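Local coordinates for peptide ABC transporter, peptide-binding protein (Thermus thermophilus, PDB 2D5W), which binds oligopeptides, here a pentapeptide, and probably delivers them to an ABC transporter for uptake across the membrane, at residues Ile407-Thr411 against Thr421-Phe425. Numbering follows the deposited sequence.
Sequences IEYVT and TQQFF
Tyr409 and Gln422 carry the strand-to-helix packing in a beta-alpha-beta unit made of strand 401-410, helix 416-431 and the parallel strand 435-438. Strand and helix run roughly antiparallel, the axes of the two short segments 150° apart and 10.6 Å from each other at closest, a separation that side chains must bridge. Gln422 does most of this. Its CG lies over one face of the Tyr409 ring, 3.7 Å from the ring centroid and 15° off the normal, which meets the geometry of a CH-pi contact. Beyond CG the chain stays extended and runs back across the ring toward the strand, and the amide plane stands nearly perpendicular to the ring. NE2 thereby comes 3.5 Å from Tyr409 CD2 and 3.2 Å from Tyr409 O, while the Thr411 methyl CG2 packs 3.6 Å from Gln422 CD. The other amide atom, OE1, accepts a hydrogen bond from Asn440 ND2, a tie that helps to fix the amide's rotation.

With CG anti to the backbone N (chi1 -167°), the Tyr409 ring reaches out to the helix. Its hydroxyl oxygen arrives at the rim of the Phe425 ring, in the plane of that ring, with OH 3.6 Å from CD1, and the Thr421 methyl CG2 lies 4.0 Å from the same OH. This buried hydroxyl is hydrogen-bonded to Glu465 OE1, so its polarity is met within the protein.

Around the contact, strand 401-410 is paired in parallel with both 435-438 and 463-469. Val436 touches the Tyr409 side chain and Ile438 that of Gln422, whereas Thr411 OG1 bonds to Glu465 O on strand 463-469. On the helix side, Thr421 meets Phe344 of helix 337-345, and Phe425 rests on Leu335 in the loop preceding that helix.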
ATOM      1  N   ILE A 407     -18.774  19.503  -0.788  1.00 11.09           N
ATOM      2  CA  ILE A 407     -18.176  18.212  -1.080  1.00 10.53           C
ATOM      3  C   ILE A 407     -17.533  17.575   0.145  1.00 10.13           C
ATOM      4  O   ILE A 407     -16.883  18.250   0.943  1.00 10.47           O
ATOM      5  CB  ILE A 407     -17.134  18.384  -2.221  1.00 10.45           C
ATOM      6  CG1 ILE A 407     -16.624  17.025  -2.696  1.00 10.68           C
ATOM      7  CG2 ILE A 407     -15.988  19.277  -1.756  1.00 12.50           C
ATOM      8  CD1 ILE A 407     -15.791  17.107  -3.960  1.00 12.83           C
ATOM      9  N   GLU A 408     -17.734  16.271   0.299  1.00 10.08           N
ATOM     10  CA  GLU A 408     -17.155  15.542   1.419  1.00 10.06           C
ATOM     11  C   GLU A 408     -15.644  15.472   1.215  1.00  9.13           C
ATOM     12  O   GLU A 408     -15.175  15.302   0.092  1.00 10.13           O
ATOM     13  CB  GLU A 408     -17.735  14.126   1.489  1.00 10.72           C
ATOM     14  CG  GLU A 408     -17.247  13.332   2.696  1.00 11.53           C
ATOM     15  CD  GLU A 408     -17.752  11.899   2.718  1.00 11.89           C
ATOM     16  OE1 GLU A 408     -18.438  11.527   3.690  1.00 14.96           O
ATOM     17  OE2 GLU A 408     -17.455  11.139   1.771  1.00 11.42           O
ATOM     18  N   TYR A 409     -14.887  15.614   2.299  1.00  8.89           N
ATOM     19  CA  TYR A 409     -13.426  15.561   2.235  1.00  8.66           C
ATOM     20  C   TYR A 409     -12.974  14.670   3.384  1.00  9.07           C
ATOM     21  O   TYR A 409     -12.991  15.066   4.556  1.00  9.18           O
ATOM     22  CB  TYR A 409     -12.860  16.980   2.363  1.00  9.77           C
ATOM     23  CG  TYR A 409     -11.395  17.182   2.014  1.00  9.89           C
ATOM     24  CD1 TYR A 409     -10.905  18.471   1.806  1.00 10.48           C
ATOM     25  CD2 TYR A 409     -10.491  16.118   1.939  1.00 10.25           C
ATOM     26  CE1 TYR A 409      -9.565  18.705   1.536  1.00 11.03           C
ATOM     27  CE2 TYR A 409      -9.131  16.346   1.670  1.00 10.83           C
ATOM     28  CZ  TYR A 409      -8.681  17.647   1.471  1.00 10.07           C
ATOM     29  OH  TYR A 409      -7.353  17.919   1.216  1.00 11.09           O
ATOM     30  N   VAL A 410     -12.592  13.451   3.025  1.00  8.41           N
ATOM     31  CA  VAL A 410     -12.161  12.439   3.975  1.00  8.53           C
ATOM     32  C   VAL A 410     -10.656  12.247   4.015  1.00  8.27           C
ATOM     33  O   VAL A 410      -9.995  12.266   2.984  1.00  8.66           O
ATOM     34  CB  VAL A 410     -12.759  11.054   3.605  1.00  8.55           C
ATOM     35  CG1 VAL A 410     -12.267   9.987   4.571  1.00  9.70           C
ATOM     36  CG2 VAL A 410     -14.270  11.123   3.590  1.00  9.93           C
ATOM     37  N   THR A 411     -10.116  12.087   5.215  1.00  8.41           N
ATOM     38  CA  THR A 411      -8.709  11.754   5.357  1.00  8.10           C
ATOM     39  C   THR A 411      -8.535  11.076   6.708  1.00  7.82           C
ATOM     40  O   THR A 411      -9.505  10.882   7.448  1.00  8.48           O
ATOM     41  CB  THR A 411      -7.751  12.970   5.210  1.00  8.33           C
ATOM     42  OG1 THR A 411      -6.425  12.477   4.960  1.00  9.40           O
ATOM     43  CG2 THR A 411      -7.730  13.833   6.465  1.00 10.37           C
ATOM     44  N   THR A 421      -3.782  20.519   5.958  1.00  8.68           N
ATOM     45  CA  THR A 421      -3.964  20.594   4.511  1.00  8.05           C
ATOM     46  C   THR A 421      -5.428  20.852   4.159  1.00  8.89           C
ATOM     47  O   THR A 421      -5.733  21.699   3.316  1.00  9.18           O
ATOM     48  CB  THR A 421      -3.494  19.290   3.834  1.00  8.71           C
ATOM     49  OG1 THR A 421      -2.081  19.150   4.022  1.00  9.21           O
ATOM     50  CG2 THR A 421      -3.795  19.308   2.341  1.00  9.60           C
ATOM     51  N   GLN A 422      -6.333  20.131   4.812  1.00  8.08           N
ATOM     52  CA  GLN A 422      -7.756  20.312   4.552  1.00  8.49           C
ATOM     53  C   GLN A 422      -8.167  21.759   4.801  1.00  9.90           C
ATOM     54  O   GLN A 422      -8.883  22.349   3.994  1.00 10.91           O
ATOM     55  CB  GLN A 422      -8.588  19.381   5.435  1.00  9.61           C
ATOM     56  CG  GLN A 422      -8.464  17.906   5.086  1.00  9.10           C
ATOM     57  CD  GLN A 422      -9.284  17.029   6.013  1.00  9.22           C
ATOM     58  OE1 GLN A 422      -9.187  17.146   7.234  1.00 10.70           O
ATOM     59  NE2 GLN A 422     -10.096  16.148   5.440  1.00 10.78           N
ATOM     60  N   GLN A 423      -7.708  22.323   5.917  1.00  9.60           N
ATOM     61  CA  GLN A 423      -8.013  23.705   6.292  1.00 10.84           C
ATOM     62  C   GLN A 423      -7.435  24.701   5.296  1.00  9.74           C
ATOM     63  O   GLN A 423      -8.075  25.693   4.932  1.00 10.74           O
ATOM     64  CB  GLN A 423      -7.428  24.027   7.670  1.00 14.65           C
ATOM     65  CG  GLN A 423      -8.132  23.389   8.840  1.00 16.55           C
ATOM     66  CD  GLN A 423      -7.496  23.769  10.164  1.00 13.90           C
ATOM     67  OE1 GLN A 423      -8.076  23.546  11.222  1.00 20.07           O
ATOM     68  NE2 GLN A 423      -6.286  24.327  10.109  1.00 16.40           N
ATOM     69  N   PHE A 424      -6.200  24.443   4.890  1.00  9.12           N
ATOM     70  CA  PHE A 424      -5.486  25.291   3.951  1.00  9.59           C
ATOM     71  C   PHE A 424      -6.243  25.357   2.621  1.00  9.43           C
ATOM     72  O   PHE A 424      -6.527  26.441   2.103  1.00 11.55           O
ATOM     73  CB  PHE A 424      -4.080  24.718   3.756  1.00 10.63           C
ATOM     74  CG  PHE A 424      -3.185  25.552   2.893  1.00 10.85           C
ATOM     75  CD1 PHE A 424      -2.368  26.530   3.452  1.00 13.74           C
ATOM     76  CD2 PHE A 424      -3.134  25.344   1.518  1.00 11.89           C
ATOM     77  CE1 PHE A 424      -1.510  27.285   2.654  1.00 14.82           C
ATOM     78  CE2 PHE A 424      -2.280  26.094   0.711  1.00 13.47           C
ATOM     79  CZ  PHE A 424      -1.466  27.065   1.280  1.00 14.07           C
ATOM     80  N   PHE A 425      -6.571  24.193   2.069  1.00  8.96           N
ATOM     81  CA  PHE A 425      -7.296  24.132   0.803  1.00  9.56           C
ATOM     82  C   PHE A 425      -8.722  24.672   0.931  1.00  9.90           C
ATOM     83  O   PHE A 425      -9.220  25.346   0.029  1.00 10.75           O
ATOM     84  CB  PHE A 425      -7.359  22.687   0.293  1.00  9.13           C
ATOM     85  CG  PHE A 425      -6.048  22.151  -0.234  1.00  8.71           C
ATOM     86  CD1 PHE A 425      -5.839  20.776  -0.291  1.00  9.25           C
ATOM     87  CD2 PHE A 425      -5.048  22.999  -0.710  1.00  9.52           C
ATOM     88  CE1 PHE A 425      -4.663  20.250  -0.808  1.00 10.01           C
ATOM     89  CE2 PHE A 425      -3.859  22.473  -1.230  1.00  9.61           C
ATOM     90  CZ  PHE A 425      -3.672  21.095  -1.281  1.00  8.66           C
TER